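PDB 3PM2: odorant binding protein (AGAP007287-PA) from Anopheles gambiae, which binds hydrophobic odorants such as menthol, citronellal, decanal and indole, and is thought to carry them through the aqueous fluid around olfactory dendrites. Local coordinates for residues 142-146 / 167-172; 16-20 / 149-155; 38-42 / 53-57; 24-30 / 60-66; 67-72 / 131-137. One frame throughout, in Å; residues are numbered along the deposited sequence.

From the N terminus, the first of the five contacts begins at 16-20, which meets 149-155 (interaction 2) and closes a loop of 128 residues. Nested within it is interaction 4, where 24-30 at the start of helix 27-44 meets 60-66 at the end of helix 55-63. Interaction 3 is nested inside interaction 4, pairing the same two helices at 38-42 and 53-57. Interaction 5 follows in series, still within interaction 2, and sets the hairpin 67-72 on the start of helix 133-147. Interaction 1 crosses interaction 2: from residues 142-146 of that helix it reaches past 149-155 to the C-terminal tail. F146 touches C18 and F154, so interactions 1 and 2 meet in space.

Interaction 1: 142-146 / 167-172; sequences GMTLF and HSKCPF
The C-terminal tail of this mainly helical odorant-binding fold turns back after helix 158-167 and lays H167, P171 and F172 against M143 and F146 of helix 133-147. F146, its CG anti to the backbone N (chi1 -168°), turns one ring face toward the tail, and F172 meets that face with its edge. The stack is T-shaped, with planes at 69° and F172 CZ 3.6 Å from F146 CG. F154 adds a second edge-to-face partner for F146. The F172 ring is also layered on H167, with F172 CE1 3.3 Å above the middle of the imidazole. H167 is held in turn by its ND1, which donates to C170 O at 2.7 Å (N-H...O angle 146°) across the turn of the tail. M143 lies over the backbone of this turn: its CG is 3.3 Å from H167 O, the extended chain carries SD to 3.7 Å from P171 N, and the bend at the last torsion turns only the terminal methyl. A water donates to M143 O at 2.6 Å and, more weakly, to H167 O at 2.7 Å. The disulfide between C170 and C5 ties the same turn to the N-terminal region. Between the two segments there is no direct hydrogen bond: rings and a thioether make the contact, one water bridges the two carbonyl oxygens, and the imidazole serves the tail's own backbone.

Interaction 2: 16-20 / 149-155; sequences AECCV and CPAKLFT
C19 (chi1 -174°) and C149 (chi1 -172°) both hold SG anti to the backbone N, and the two sulfurs thereby meet in a disulfide with SG-SG 2.1 Å and chi3 89°, a right-handed bridge. It is one of the six disulfides of this C-plus odorant-binding protein, and it joins the loop ahead of helix 27-44 to the one between helices 133-147 and 158-167. The neighbouring C18 is bonded to C160, so two consecutive cysteines fasten this loop to separate parts of the chain, and W92 of helix 92-109 packs against the C19-C149 bridge. Hydrogen bonds lie beside the covalent link. T155 N donates to C18 O at 2.8 Å. T155 also keeps OG1 beside its backbone N, where the hydroxyl donates to E17 O at 2.8 Å, tilted out of that carbonyl plane; one residue thus grips two successive carbonyl groups. C18 O has a further neighbour in F154 CA, a CA-H...O contact of 3.2 Å, and the same oxygen lies over one face of the F154 ring, toward its rim. F154 CD1 then packs on C19 CB at 3.9 Å, close beside the disulfide. At the far end of the contact a water accepts from V20 N at 3.0 Å and donates to L153 O at 2.8 Å.

Interaction 3: 38-42 / 53-57; sequences IGQTK and GCCVA
T41 in the second half of helix 27-44 faces C54 and V56 at the start of helix 55-63, with the CA atoms of T41 and C54 6.2 Å apart and those of I38 and V56 6.6 Å apart. V56 directs CG2 into this gap, anti to its carbonyl carbon, where it comes to 3.6 Å from T41 OG1, the side chains crossing at about a right angle. I38 takes part through its backbone N, which lies near this CG2. T41 CG2 meets C54 SG at 3.9 Å. C54 is the N-cap of helix 55-63: its sulfur accepts a weak, long bond from A57 N at 3.6 Å. Q40 makes a separate contact, with C55. Its CG stands between the backbone N and the carbonyl carbon (chi1 77°), and a bend at the next torsion brings NE2 to 3.2 Å from C55 SG, the sulfur bonded to C130. Q40 OE1 accepts from Q128 N, a bond that limits rotation of the amide. A single water joins the polar groups, accepting from Q40 NE2 and from C55 N, the latter at 2.7 Å, and donating to T41 OG1 at 2.8 Å. T41 OG1 also bonds to W37 O. With no direct hydrogen bond across the gap, this water supplies a polar link between the helices, and through it C55 N, an N-terminal amide of helix 55-63, finds an acceptor.

Interaction 4: 24-30 / 60-66; sequences LVEPSAF and VMNSTSL
V60 spreads its two methyls between three partners: CG1, anti to the backbone N, is wedged against L24 CD2 at 3.4 Å and V25 CG2 at 3.5 Å, while CG2 sits on F30 CD1 at 3.7 Å. Both CG1 contacts are shorter than usual for carbon pairs. The chi1 of L24, 140°, lies well away from a staggered position, consistent with some strain. Its other branch, CD1, meets L66 CD1 tip to tip at 3.8 Å and lies 3.9 Å from M61 SD, the L24 and M61 side chains crossing at about a right angle; M61 points its CB away and gets there by bending at chi2 (-67°). These residues bring the loop leading into helix 27-44, and the start of that helix, against the C-terminal end of helix 55-63, which closes in a Schellman motif with S65 at positive phi and L66 N bonded to M61 O. S63 OG turns back to donate to V60 O at 2.8 Å. V25 presses CG2, anti to its carbonyl carbon, onto T64 CG2, a tight 3.3 Å. L77 and Y81 of helix 74-85 pack on L24 as well, and L138 of helix 133-147 touches both L24 and V60.

Interaction 5: 67-72 / 131-137; sequences YSNGKI and HPISGTI
I72 and I133 lie alongside each other, running in opposite senses and touching through their CG1 atoms at 3.8 Å. I72 then sends CD1 on to S134, where it lies 3.4 Å from OG. The other branch of I133, CG2, is held between the backbone N and the carbonyl carbon and meets the edge of the Y67 ring, 3.8 Å from CE1, as well as G70 O at 3.6 Å. H131 has CG anti to its own N (chi1 -165°), which lays the face of the imidazole against the hairpin turn: G70 CA stands 3.4 Å from the ring centroid, only 15° off the normal, a CH-pi contact. G70 belongs to the type I' turn from S68 to K71, which links strands 67-68 and 71-72 into a two-stranded beta hairpin seated on the start of helix 133-147. In the plane of its ring, H131 ND1 accepts from I133 N at 3.0 Å (N-H...N angle 164°), a capping bond for that helix; NE2 has a weak bond to E115. Y67 crosses H131 at about a right angle, its OH 3.2 Å from H131 CB, and the same OH accepts a weak bond from G70 N within the hairpin.

Interaction 1: 142-146 / 167-172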
# COMPACT_ATOMS: atom_id res chain seq x y z
N GLY A 142 2.90 0.80 3.44
CA GLY A 142 3.17 2.19 3.16
C GLY A 142 2.68 3.13 4.25
O GLY A 142 3.42 4.04 4.67
N MET A 143 1.44 2.92 4.73
CA MET A 143 0.87 3.81 5.76
C MET A 143 1.62 3.67 7.08
O MET A 143 1.91 4.68 7.71
CB MET A 143 -0.63 3.54 5.97
CG MET A 143 -1.45 3.88 4.73
SD MET A 143 -3.24 3.54 4.94
CE MET A 143 -3.26 1.88 5.06
N THR A 144 1.93 2.43 7.47
CA THR A 144 2.63 2.17 8.74
C THR A 144 4.06 2.73 8.72
O THR A 144 4.47 3.36 9.70
CB THR A 144 2.63 0.66 9.07
OG1 THR A 144 1.27 0.18 9.08
CG2 THR A 144 3.33 0.36 10.40
N LEU A 145 4.83 2.48 7.63
CA LEU A 145 6.21 2.99 7.53
C LEU A 145 6.27 4.51 7.66
O LEU A 145 7.10 5.03 8.41
CB LEU A 145 6.91 2.55 6.23
CG LEU A 145 7.13 1.03 6.10
CD1 LEU A 145 7.48 0.64 4.64
CD2 LEU A 145 8.10 0.49 7.21
N PHE A 146 5.38 5.21 6.96
CA PHE A 146 5.29 6.67 6.98
C PHE A 146 4.96 7.20 8.38
O PHE A 146 5.60 8.15 8.83
CB PHE A 146 4.27 7.16 5.94
CG PHE A 146 4.28 8.65 5.67
CD1 PHE A 146 5.30 9.22 4.90
CD2 PHE A 146 3.26 9.46 6.13
CE1 PHE A 146 5.27 10.59 4.59
CE2 PHE A 146 3.25 10.84 5.85
CZ PHE A 146 4.26 11.39 5.08
N HIS A 167 -2.71 10.25 4.96
CA HIS A 167 -2.13 8.92 4.85
C HIS A 167 -2.21 8.05 6.10
O HIS A 167 -1.81 6.88 6.05
CB HIS A 167 -0.73 8.96 4.21
CG HIS A 167 -0.74 9.38 2.77
ND1 HIS A 167 -1.30 8.57 1.79
CD2 HIS A 167 -0.25 10.50 2.19
CE1 HIS A 167 -1.15 9.23 0.65
NE2 HIS A 167 -0.50 10.38 0.84
N SER A 168 -2.83 8.57 7.18
CA SER A 168 -3.10 7.76 8.37
C SER A 168 -4.28 6.84 8.04
O SER A 168 -4.42 5.77 8.65
CB SER A 168 -3.41 8.61 9.60
OG SER A 168 -4.64 9.32 9.46
N LYS A 169 -5.08 7.22 7.04
CA LYS A 169 -6.26 6.44 6.62
C LYS A 169 -6.20 5.97 5.19
O LYS A 169 -6.79 4.93 4.87
CB LYS A 169 -7.53 7.30 6.77
CG LYS A 169 -7.85 7.70 8.21
CD LYS A 169 -8.76 8.93 8.26
CE LYS A 169 -8.06 10.25 7.97
NZ LYS A 169 -7.52 10.89 9.20
N CYS A 170 -5.56 6.77 4.30
CA CYS A 170 -5.48 6.49 2.87
C CYS A 170 -4.12 6.06 2.39
O CYS A 170 -3.14 6.77 2.63
CB CYS A 170 -6.00 7.66 2.06
SG CYS A 170 -7.74 7.99 2.37
N PRO A 171 -4.07 4.94 1.65
CA PRO A 171 -2.77 4.44 1.18
C PRO A 171 -2.16 5.27 0.07
O PRO A 171 -2.85 6.03 -0.63
CB PRO A 171 -3.07 3.04 0.64
CG PRO A 171 -4.54 3.08 0.29
CD PRO A 171 -5.17 4.01 1.29
N PHE A 172 -0.86 5.08 -0.11
CA PHE A 172 -0.08 5.70 -1.16
C PHE A 172 -0.42 4.96 -2.45
O PHE A 172 -0.14 3.77 -2.55
CB PHE A 172 1.42 5.59 -0.82
CG PHE A 172 1.81 6.43 0.37
CD1 PHE A 172 2.11 7.78 0.22
CD2 PHE A 172 1.86 5.88 1.65
CE1 PHE A 172 2.43 8.57 1.33
CE2 PHE A 172 2.20 6.67 2.76
CZ PHE A 172 2.48 8.01 2.59
O HOH W 1 0.65 6.94 7.24

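Interaction 2: 16-20 / 149-155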
# COMPACT_ATOMS: atom_id res chain seq x y z
N ALA A 16 8.19 11.51 -0.21
CA ALA A 16 9.63 11.39 0.03
C ALA A 16 10.21 12.68 0.61
O ALA A 16 11.20 12.63 1.34
CB ALA A 16 10.34 11.03 -1.27
N GLU A 17 9.56 13.82 0.35
CA GLU A 17 9.96 15.11 0.90
C GLU A 17 9.56 15.30 2.37
O GLU A 17 10.01 16.23 3.02
CB GLU A 17 9.47 16.24 0.01
CG GLU A 17 10.18 16.26 -1.34
CD GLU A 17 9.67 17.28 -2.34
OE1 GLU A 17 8.79 18.09 -1.99
OE2 GLU A 17 10.18 17.27 -3.48
N CYS A 18 8.69 14.40 2.89
CA CYS A 18 8.27 14.37 4.29
C CYS A 18 9.10 13.36 5.05
O CYS A 18 9.46 13.63 6.19
CB CYS A 18 6.79 14.06 4.40
SG CYS A 18 5.74 15.33 3.67
N CYS A 19 9.32 12.17 4.47
CA CYS A 19 10.11 11.09 5.07
C CYS A 19 10.59 10.14 4.00
O CYS A 19 9.80 9.75 3.13
CB CYS A 19 9.32 10.35 6.16
SG CYS A 19 10.31 9.11 7.06
N VAL A 20 11.86 9.71 4.07
CA VAL A 20 12.39 8.72 3.16
C VAL A 20 12.11 7.37 3.83
O VAL A 20 12.61 7.10 4.92
CB VAL A 20 13.89 8.95 2.80
CG1 VAL A 20 14.40 7.86 1.86
CG2 VAL A 20 14.09 10.33 2.18
N CYS A 149 7.84 6.95 11.04
CA CYS A 149 9.03 7.77 10.77
C CYS A 149 9.51 8.54 12.02
O CYS A 149 8.71 9.27 12.60
CB CYS A 149 8.78 8.71 9.60
SG CYS A 149 10.26 9.60 9.05
N PRO A 150 10.77 8.35 12.48
CA PRO A 150 11.27 9.14 13.63
C PRO A 150 11.15 10.64 13.34
O PRO A 150 11.42 11.05 12.22
CB PRO A 150 12.75 8.74 13.72
CG PRO A 150 12.82 7.39 13.04
CD PRO A 150 11.83 7.48 11.92
N ALA A 151 10.77 11.46 14.34
CA ALA A 151 10.61 12.92 14.17
C ALA A 151 11.89 13.55 13.58
O ALA A 151 11.79 14.44 12.75
CB ALA A 151 10.28 13.58 15.50
N LYS A 152 13.06 13.01 13.93
CA LYS A 152 14.36 13.52 13.44
C LYS A 152 14.52 13.34 11.91
O LYS A 152 15.37 13.99 11.32
CB LYS A 152 15.55 12.94 14.23
CG LYS A 152 15.79 11.44 14.05
CD LYS A 152 17.07 10.98 14.73
CE LYS A 152 17.42 9.56 14.34
NZ LYS A 152 18.63 9.06 15.05
N LEU A 153 13.72 12.42 11.30
CA LEU A 153 13.75 12.09 9.87
C LEU A 153 12.52 12.58 9.13
O LEU A 153 12.39 12.32 7.93
CB LEU A 153 13.93 10.56 9.68
CG LEU A 153 15.26 9.99 10.20
CD1 LEU A 153 15.22 8.50 10.28
CD2 LEU A 153 16.43 10.47 9.35
N PHE A 154 11.62 13.28 9.83
CA PHE A 154 10.36 13.74 9.28
C PHE A 154 10.38 15.24 9.12
O PHE A 154 10.74 15.96 10.05
CB PHE A 154 9.19 13.32 10.19
CG PHE A 154 7.82 13.41 9.54
CD1 PHE A 154 7.27 12.31 8.88
CD2 PHE A 154 7.06 14.57 9.62
CE1 PHE A 154 6.01 12.40 8.27
CE2 PHE A 154 5.79 14.65 9.04
CZ PHE A 154 5.28 13.56 8.36
N THR A 155 9.92 15.72 7.96
CA THR A 155 9.89 17.17 7.70
C THR A 155 8.67 17.74 8.44
O THR A 155 7.53 17.40 8.10
CB THR A 155 9.85 17.42 6.18
OG1 THR A 155 10.96 16.77 5.55
CG2 THR A 155 9.86 18.90 5.82
O HOH W 2 13.79 10.67 6.10

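Interaction 3: 38-42 / 53-57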
# COMPACT_ATOMS: atom_id res chain seq x y z
N ILE A 38 -4.58 2.76 -12.10
CA ILE A 38 -5.20 3.82 -11.27
C ILE A 38 -6.66 4.16 -11.65
O ILE A 38 -7.46 4.42 -10.77
CB ILE A 38 -4.29 5.09 -11.14
CG1 ILE A 38 -4.79 6.05 -10.03
CG2 ILE A 38 -4.13 5.81 -12.49
CD1 ILE A 38 -4.77 5.49 -8.62
N GLY A 39 -6.96 4.11 -12.94
CA GLY A 39 -8.26 4.42 -13.50
C GLY A 39 -9.35 3.58 -12.85
O GLY A 39 -10.28 4.11 -12.23
N GLN A 40 -9.19 2.27 -12.94
CA GLN A 40 -10.15 1.38 -12.33
C GLN A 40 -10.05 1.40 -10.81
O GLN A 40 -11.06 1.20 -10.15
CB GLN A 40 -10.15 -0.03 -12.96
CG GLN A 40 -9.02 -0.96 -12.54
CD GLN A 40 -9.51 -2.40 -12.55
OE1 GLN A 40 -10.13 -2.87 -13.53
NE2 GLN A 40 -9.22 -3.15 -11.48
N THR A 41 -8.84 1.63 -10.24
CA THR A 41 -8.71 1.69 -8.78
C THR A 41 -9.60 2.81 -8.19
O THR A 41 -10.32 2.60 -7.21
CB THR A 41 -7.25 1.69 -8.35
OG1 THR A 41 -6.65 0.50 -8.88
CG2 THR A 41 -7.07 1.71 -6.82
N LYS A 42 -9.56 3.97 -8.84
CA LYS A 42 -10.38 5.14 -8.42
C LYS A 42 -11.85 4.81 -8.57
O LYS A 42 -12.63 5.14 -7.67
CB LYS A 42 -9.99 6.39 -9.21
CG LYS A 42 -8.62 6.92 -8.77
CD LYS A 42 -8.25 8.20 -9.45
CE LYS A 42 -7.25 8.95 -8.62
NZ LYS A 42 -6.74 10.15 -9.34
N GLY A 53 -10.36 -5.71 -4.57
CA GLY A 53 -8.91 -5.85 -4.63
C GLY A 53 -8.24 -4.79 -5.49
O GLY A 53 -8.74 -4.45 -6.56
N CYS A 54 -7.13 -4.25 -5.01
CA CYS A 54 -6.43 -3.19 -5.71
C CYS A 54 -5.47 -3.80 -6.76
O CYS A 54 -4.51 -4.50 -6.40
CB CYS A 54 -5.68 -2.31 -4.73
SG CYS A 54 -4.63 -1.09 -5.53
N CYS A 55 -5.73 -3.53 -8.05
CA CYS A 55 -4.87 -4.07 -9.12
C CYS A 55 -3.51 -3.41 -9.20
O CYS A 55 -2.57 -4.03 -9.69
CB CYS A 55 -5.58 -4.05 -10.47
SG CYS A 55 -6.93 -5.26 -10.60
N VAL A 56 -3.40 -2.13 -8.76
CA VAL A 56 -2.11 -1.44 -8.74
C VAL A 56 -1.16 -2.31 -7.89
O VAL A 56 -0.04 -2.60 -8.30
CB VAL A 56 -2.20 0.01 -8.15
CG1 VAL A 56 -0.81 0.61 -7.95
CG2 VAL A 56 -3.07 0.92 -9.03
N ALA A 57 -1.63 -2.72 -6.69
CA ALA A 57 -0.83 -3.54 -5.76
C ALA A 57 -0.53 -4.92 -6.28
O ALA A 57 0.59 -5.41 -6.11
CB ALA A 57 -1.52 -3.63 -4.40
O HOH W 3 -7.79 -2.07 -9.06

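Interaction 4: 24-30 / 60-66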
# COMPACT_ATOMS: atom_id res chain seq x y z
N LEU A 24 9.59 -1.77 -1.36
CA LEU A 24 9.61 -3.15 -1.85
C LEU A 24 9.87 -3.16 -3.38
O LEU A 24 10.29 -4.18 -3.94
CB LEU A 24 8.24 -3.74 -1.44
CG LEU A 24 7.40 -4.64 -2.31
CD1 LEU A 24 6.44 -5.41 -1.46
CD2 LEU A 24 6.58 -3.86 -3.22
N VAL A 25 9.60 -2.02 -4.05
CA VAL A 25 9.73 -1.86 -5.50
C VAL A 25 10.31 -0.50 -5.81
O VAL A 25 10.00 0.46 -5.12
CB VAL A 25 8.32 -2.07 -6.16
CG1 VAL A 25 8.20 -1.37 -7.50
CG2 VAL A 25 8.03 -3.54 -6.35
N GLU A 26 11.16 -0.41 -6.86
CA GLU A 26 11.76 0.85 -7.30
C GLU A 26 10.64 1.76 -7.86
O GLU A 26 9.70 1.23 -8.47
CB GLU A 26 12.82 0.55 -8.37
CG GLU A 26 13.94 1.57 -8.48
CD GLU A 26 14.82 1.82 -7.27
OE1 GLU A 26 15.35 0.84 -6.70
OE2 GLU A 26 15.03 3.01 -6.92
N PRO A 27 10.71 3.11 -7.67
CA PRO A 27 9.64 4.00 -8.19
C PRO A 27 9.20 3.79 -9.63
O PRO A 27 8.02 3.93 -9.92
CB PRO A 27 10.23 5.40 -8.00
CG PRO A 27 11.13 5.27 -6.86
CD PRO A 27 11.73 3.89 -6.93
N SER A 28 10.14 3.47 -10.53
CA SER A 28 9.84 3.25 -11.95
C SER A 28 8.84 2.10 -12.13
O SER A 28 7.83 2.27 -12.83
CB SER A 28 11.13 3.00 -12.74
OG SER A 28 10.89 2.42 -14.01
N ALA A 29 9.09 0.96 -11.47
CA ALA A 29 8.20 -0.20 -11.53
C ALA A 29 6.84 0.11 -10.88
O ALA A 29 5.80 -0.31 -11.40
CB ALA A 29 8.87 -1.39 -10.87
N PHE A 30 6.82 0.91 -9.82
CA PHE A 30 5.57 1.32 -9.20
C PHE A 30 4.74 2.19 -10.16
O PHE A 30 3.54 1.98 -10.28
CB PHE A 30 5.83 2.09 -7.89
CG PHE A 30 4.53 2.48 -7.24
CD1 PHE A 30 3.85 1.58 -6.43
CD2 PHE A 30 3.96 3.73 -7.47
CE1 PHE A 30 2.61 1.92 -5.87
CE2 PHE A 30 2.73 4.07 -6.90
CZ PHE A 30 2.07 3.15 -6.11
N VAL A 60 2.32 -4.60 -8.69
CA VAL A 60 3.56 -4.39 -7.96
C VAL A 60 4.06 -5.74 -7.43
O VAL A 60 5.23 -6.06 -7.57
CB VAL A 60 3.40 -3.36 -6.82
CG1 VAL A 60 4.61 -3.38 -5.89
CG2 VAL A 60 3.17 -1.94 -7.35
N MET A 61 3.17 -6.52 -6.85
CA MET A 61 3.53 -7.83 -6.27
C MET A 61 3.96 -8.80 -7.35
O MET A 61 4.96 -9.50 -7.17
CB MET A 61 2.41 -8.37 -5.39
CG MET A 61 2.15 -7.52 -4.15
SD MET A 61 3.51 -7.56 -2.98
CE MET A 61 2.72 -6.89 -1.51
N ASN A 62 3.29 -8.77 -8.51
CA ASN A 62 3.67 -9.59 -9.67
C ASN A 62 5.02 -9.14 -10.23
O ASN A 62 5.82 -9.99 -10.66
CB ASN A 62 2.58 -9.59 -10.76
CG ASN A 62 1.42 -10.54 -10.48
OD1 ASN A 62 1.57 -11.61 -9.86
ND2 ASN A 62 0.25 -10.23 -11.01
N SER A 63 5.33 -7.82 -10.19
CA SER A 63 6.61 -7.33 -10.72
C SER A 63 7.80 -7.88 -9.92
O SER A 63 8.90 -7.96 -10.45
CB SER A 63 6.66 -5.81 -10.79
OG SER A 63 6.99 -5.22 -9.54
N THR A 64 7.57 -8.26 -8.65
CA THR A 64 8.60 -8.79 -7.74
C THR A 64 8.42 -10.27 -7.42
O THR A 64 9.06 -10.76 -6.48
CB THR A 64 8.59 -7.96 -6.45
OG1 THR A 64 7.24 -7.81 -6.01
CG2 THR A 64 9.22 -6.60 -6.64
N SER A 65 7.55 -10.99 -8.17
CA SER A 65 7.21 -12.43 -8.00
C SER A 65 6.79 -12.78 -6.55
O SER A 65 7.08 -13.87 -6.04
CB SER A 65 8.36 -13.33 -8.48
OG SER A 65 8.62 -13.12 -9.86
N LEU A 66 6.07 -11.85 -5.90
CA LEU A 66 5.66 -12.08 -4.51
C LEU A 66 4.27 -12.60 -4.39
O LEU A 66 3.91 -13.09 -3.33
CB LEU A 66 5.77 -10.79 -3.67
CG LEU A 66 7.17 -10.17 -3.54
CD1 LEU A 66 7.10 -8.95 -2.69
CD2 LEU A 66 8.14 -11.14 -2.89

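Interaction 5: 67-72 / 131-137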
# COMPACT_ATOMS: atom_id res chain seq x y z
N TYR A 67 3.48 -12.49 -5.46
CA TYR A 67 2.08 -12.91 -5.44
C TYR A 67 1.86 -14.25 -6.14
O TYR A 67 2.36 -14.44 -7.23
CB TYR A 67 1.16 -11.82 -6.04
CG TYR A 67 -0.27 -12.28 -6.19
CD1 TYR A 67 -1.08 -12.46 -5.07
CD2 TYR A 67 -0.78 -12.66 -7.43
CE1 TYR A 67 -2.38 -12.97 -5.19
CE2 TYR A 67 -2.08 -13.14 -7.57
CZ TYR A 67 -2.88 -13.30 -6.45
OH TYR A 67 -4.14 -13.81 -6.56
N SER A 68 1.03 -15.14 -5.55
CA SER A 68 0.64 -16.41 -6.17
C SER A 68 -0.69 -16.91 -5.63
O SER A 68 -0.79 -17.18 -4.44
CB SER A 68 1.73 -17.47 -5.96
OG SER A 68 1.41 -18.62 -6.72
N ASN A 69 -1.72 -17.04 -6.50
CA ASN A 69 -3.04 -17.58 -6.11
C ASN A 69 -3.47 -17.23 -4.68
O ASN A 69 -3.58 -18.12 -3.82
CB ASN A 69 -3.05 -19.12 -6.29
CG ASN A 69 -3.05 -19.58 -7.73
OD1 ASN A 69 -3.80 -19.07 -8.57
ND2 ASN A 69 -2.20 -20.54 -8.03
N GLY A 70 -3.64 -15.93 -4.42
CA GLY A 70 -4.12 -15.41 -3.15
C GLY A 70 -3.16 -15.37 -1.99
O GLY A 70 -3.58 -15.08 -0.87
N LYS A 71 -1.85 -15.59 -2.25
CA LYS A 71 -0.85 -15.56 -1.19
C LYS A 71 0.31 -14.65 -1.55
O LYS A 71 0.69 -14.57 -2.71
CB LYS A 71 -0.27 -16.96 -0.91
CG LYS A 71 -1.29 -18.02 -0.46
CD LYS A 71 -1.85 -17.77 0.93
CE LYS A 71 -2.89 -18.81 1.28
NZ LYS A 71 -3.52 -18.55 2.60
N ILE A 72 0.88 -14.02 -0.52
CA ILE A 72 2.08 -13.17 -0.62
C ILE A 72 3.23 -13.90 0.06
O ILE A 72 3.06 -14.44 1.15
CB ILE A 72 1.84 -11.74 -0.03
CG1 ILE A 72 0.71 -10.97 -0.77
CG2 ILE A 72 3.17 -10.94 0.06
CD1 ILE A 72 1.01 -10.58 -2.31
N HIS A 131 -7.06 -10.14 -6.66
CA HIS A 131 -7.18 -10.66 -5.31
C HIS A 131 -6.83 -9.53 -4.33
O HIS A 131 -5.86 -8.83 -4.56
CB HIS A 131 -6.26 -11.87 -5.09
CG HIS A 131 -6.59 -12.67 -3.85
ND1 HIS A 131 -6.26 -12.20 -2.58
CD2 HIS A 131 -7.13 -13.90 -3.74
CE1 HIS A 131 -6.64 -13.16 -1.74
NE2 HIS A 131 -7.18 -14.20 -2.39
N PRO A 132 -7.61 -9.31 -3.26
CA PRO A 132 -7.29 -8.18 -2.36
C PRO A 132 -6.02 -8.32 -1.53
O PRO A 132 -5.59 -7.33 -0.94
CB PRO A 132 -8.52 -8.09 -1.44
CG PRO A 132 -9.60 -8.87 -2.13
CD PRO A 132 -8.87 -9.97 -2.86
N ILE A 133 -5.42 -9.52 -1.43
CA ILE A 133 -4.24 -9.68 -0.56
C ILE A 133 -3.11 -8.68 -0.87
O ILE A 133 -2.54 -8.10 0.07
CB ILE A 133 -3.71 -11.14 -0.45
CG1 ILE A 133 -2.76 -11.34 0.76
CG2 ILE A 133 -3.05 -11.63 -1.73
CD1 ILE A 133 -3.34 -10.96 2.19
N SER A 134 -2.77 -8.50 -2.15
CA SER A 134 -1.65 -7.60 -2.48
C SER A 134 -1.84 -6.18 -1.93
O SER A 134 -0.93 -5.63 -1.32
CB SER A 134 -1.39 -7.58 -3.98
OG SER A 134 -1.02 -8.86 -4.47
N GLY A 135 -3.03 -5.61 -2.17
CA GLY A 135 -3.36 -4.27 -1.71
C GLY A 135 -3.45 -4.20 -0.19
O GLY A 135 -3.02 -3.21 0.41
N THR A 136 -4.00 -5.24 0.45
CA THR A 136 -4.11 -5.27 1.92
C THR A 136 -2.71 -5.09 2.53
O THR A 136 -2.52 -4.23 3.39
CB THR A 136 -4.75 -6.58 2.38
OG1 THR A 136 -6.03 -6.69 1.74
CG2 THR A 136 -4.91 -6.66 3.88
N ILE A 137 -1.73 -5.87 2.05
CA ILE A 137 -0.36 -5.81 2.56
C ILE A 137 0.33 -4.51 2.21
O ILE A 137 0.88 -3.83 3.10
CB ILE A 137 0.48 -7.06 2.12
CG1 ILE A 137 -0.15 -8.40 2.64
CG2 ILE A 137 1.96 -6.95 2.56
CD1 ILE A 137 -0.15 -8.57 4.20